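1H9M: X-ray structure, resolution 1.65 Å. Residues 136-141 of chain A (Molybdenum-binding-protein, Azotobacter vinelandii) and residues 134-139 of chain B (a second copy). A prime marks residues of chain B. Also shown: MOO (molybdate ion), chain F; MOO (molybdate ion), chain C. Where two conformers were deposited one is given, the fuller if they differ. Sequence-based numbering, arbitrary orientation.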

# COMPACT_ATOMS: atom_id res chain seq x y z
N ALA A 136 -1.94 -6.75 -6.88
CA ALA A 136 -2.87 -6.13 -7.81
C ALA A 136 -3.58 -4.90 -7.27
O ALA A 136 -3.87 -3.93 -8.01
N SER A 137 -3.81 -4.85 -5.96
CA SER A 137 -4.48 -3.72 -5.35
C SER A 137 -3.58 -2.52 -5.16
O SER A 137 -4.08 -1.47 -4.68
N ASN A 138 -2.32 -2.61 -5.54
CA ASN A 138 -1.39 -1.47 -5.40
C ASN A 138 -1.06 -0.87 -6.78
O ASN A 138 0.05 -0.43 -7.03
N VAL A 139 -1.94 -1.13 -7.77
CA VAL A 139 -1.70 -0.53 -9.07
C VAL A 139 -2.73 0.52 -9.42
O VAL A 139 -3.94 0.17 -9.47
N ILE A 140 -2.29 1.74 -9.69
CA ILE A 140 -3.25 2.77 -10.12
C ILE A 140 -3.24 2.76 -11.64
O ILE A 140 -2.24 2.52 -12.30
N LEU A 141 -4.47 2.95 -12.25
CA LEU A 141 -4.42 3.00 -13.72
C LEU A 141 -4.75 4.42 -14.15
O LEU A 141 -5.39 5.22 -13.48
N ILE B 134 -4.40 9.48 -3.66
CA ILE B 134 -4.45 8.29 -2.77
C ILE B 134 -5.50 7.31 -3.31
O ILE B 134 -6.62 7.63 -3.66
N LYS B 135 -5.00 6.08 -3.59
CA LYS B 135 -5.91 5.02 -4.05
C LYS B 135 -6.86 4.70 -2.92
O LYS B 135 -6.56 4.61 -1.73
N ALA B 136 -8.14 4.40 -3.32
CA ALA B 136 -9.19 4.11 -2.36
C ALA B 136 -8.89 2.94 -1.43
O ALA B 136 -9.27 2.93 -0.24
N SER B 137 -8.13 1.96 -1.91
CA SER B 137 -7.79 0.80 -1.11
C SER B 137 -6.68 1.06 -0.11
O SER B 137 -6.35 0.13 0.66
N ASN B 138 -6.14 2.27 -0.08
CA ASN B 138 -5.07 2.60 0.88
C ASN B 138 -5.61 3.53 1.99
O ASN B 138 -4.90 4.42 2.47
N VAL B 139 -6.94 3.53 2.17
CA VAL B 139 -7.47 4.36 3.25
C VAL B 139 -8.06 3.53 4.38
O VAL B 139 -9.00 2.73 4.10

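The contact between these two copies of the molybdenum-binding protein is small, burying 249 Å² over both sides, and one side chain dominates it. Lys135′ has 92 Å² covered by the chain A stretch, more than twice the value for any other residue here; Ser137, at 42 Å², and Ile140, at 37 Å², follow, and both touch it.

The CA-to-CB bond of Lys135′ points toward chain A, and its first three chi angles are all t (-160°, 172° and 159°), so the aliphatic chain is extended across the gap. Only chi4 departs from this course, at 83° (p), turning the terminal amine at the end of the reach. The consequences can be followed atom by atom. CD of Lys135′ passes 3.8 Å from CG1 of Ile140, an apolar contact, and CE of Lys135′ lies 2.9 Å from the backbone O of Ser137, a tight approach of a carbon to a carbonyl oxygen. NZ then donates a hydrogen bond to the backbone O of Val139, with 2.9 Å between Lys135′ NZ and Val139 O. The same amine serves the molybdate of chain F: Lys135′ NZ donates to its O2 at 2.9 Å and, more weakly, to its O3 at 3.3 Å. A positively charged lysine suits an oxyanion, and here it links the ion to the neighbouring subunit's backbone. The backbone of chain B adds a further donor, Ala136′ N to O1 of that molybdate at 2.8 Å, with a nearly linear N-H...O angle of 172°. In chain A, the equivalent Ala136 N binds O1 of the chain C molybdate with the same distance, 2.8 Å, and angle.

Ile140 starts sideways from its CA, but the end of its side chain comes nearer to chain B: chi1 of -75° (m) places CG1 beside the lysine, and chi2 of 165° (t) sets CD1 beyond it. Val139, by contrast, points away in rotamer t and takes part through its carbonyl.

Ser137 likewise contributes chiefly through its backbone. Its side chain, rotamer p at 58°, leaves sideways, and its nearest approach to the chain B stretch is CB of Ser137 to OG of Ser137′, 4.5 Å, while OG of Ser137 is hydrogen-bonded elsewhere in the structure. Ser137′ has the same chi1 but points toward chain A, and its OG donates a weak hydrogen bond to the backbone O of Ser137, at an OG-to-O distance of 3.3 Å. The same chi1 thus goes with a sideways CA-to-CB bond in Ser137 and with one pointing toward the other stretch in Ser137′.

The two asparagines also share a rotamer. Both have chi1 of -70° (m) and chi2 of 143°; the CB of Asn138 leaves away and that of Asn138′ sideways, yet both side-chain ends come nearer the other stretch. ND2 of Asn138 and ND2 of Asn138′ stand 4.0 Å apart without a direct hydrogen bond. Water 1 joins the amides instead, accepting from Asn138 ND2 at 2.9 Å and donating to Asn138′ OD1, 2.7 Å from its oxygen.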

# COMPACT_ATOMS: atom_id res chain seq x y z
CB ALA A 136 -3.99 -7.05 -8.35
CB SER A 137 -5.13 -4.18 -4.03
OG SER A 137 -4.12 -4.72 -3.20
CB ASN A 138 -0.08 -1.93 -4.79
CG ASN A 138 -0.33 -2.30 -3.31
OD1 ASN A 138 0.30 -3.28 -2.90
ND2 ASN A 138 -1.21 -1.56 -2.66
CB VAL A 139 -1.69 -1.61 -10.15
CG1 VAL A 139 -1.38 -1.00 -11.56
CG2 VAL A 139 -0.63 -2.69 -9.87
CB ILE A 140 -2.77 4.11 -9.56
CG1 ILE A 140 -3.06 4.16 -8.05
CG2 ILE A 140 -3.49 5.25 -10.31
CD1 ILE A 140 -2.26 5.33 -7.38
CB LEU A 141 -5.60 2.15 -14.26
CG LEU A 141 -5.36 0.66 -13.95
CD1 LEU A 141 -6.59 -0.15 -14.55
CD2 LEU A 141 -4.05 0.13 -14.43
CB ILE B 134 -4.92 8.71 -1.37
CG1 ILE B 134 -4.09 9.88 -0.83
CG2 ILE B 134 -4.85 7.55 -0.37
CD1 ILE B 134 -4.66 10.55 0.39
CB LYS B 135 -4.97 3.79 -4.31
CG LYS B 135 -5.69 2.81 -5.26
CD LYS B 135 -4.74 1.69 -5.70
CE LYS B 135 -5.59 0.52 -6.17
NZ LYS B 135 -6.06 0.63 -7.57
CB ALA B 136 -10.59 3.82 -2.95
CB SER B 137 -7.46 -0.38 -2.06
OG SER B 137 -6.40 0.02 -2.91
CB ASN B 138 -3.95 3.33 0.19
CG ASN B 138 -3.22 2.33 -0.75
OD1 ASN B 138 -2.84 2.81 -1.83
ND2 ASN B 138 -3.11 1.09 -0.31
CB VAL B 139 -8.55 5.29 2.70
CG1 VAL B 139 -9.12 6.23 3.82
CG2 VAL B 139 -8.02 6.19 1.56
MO MOO F . -8.92 3.20 -7.16
O1 MOO F . -8.88 4.51 -6.01
O2 MOO F . -7.49 3.07 -8.22
O3 MOO F . -8.85 1.66 -6.23
O4 MOO F . -10.46 3.05 -8.06
MO MOO C . -3.26 -10.21 -5.13
O1 MOO C . -2.28 -9.47 -6.36
O2 MOO C . -2.40 -10.68 -3.64
O3 MOO C . -4.40 -8.95 -4.52
O4 MOO C . -4.36 -11.48 -5.72
O HOH W 1 -1.62 1.15 -3.64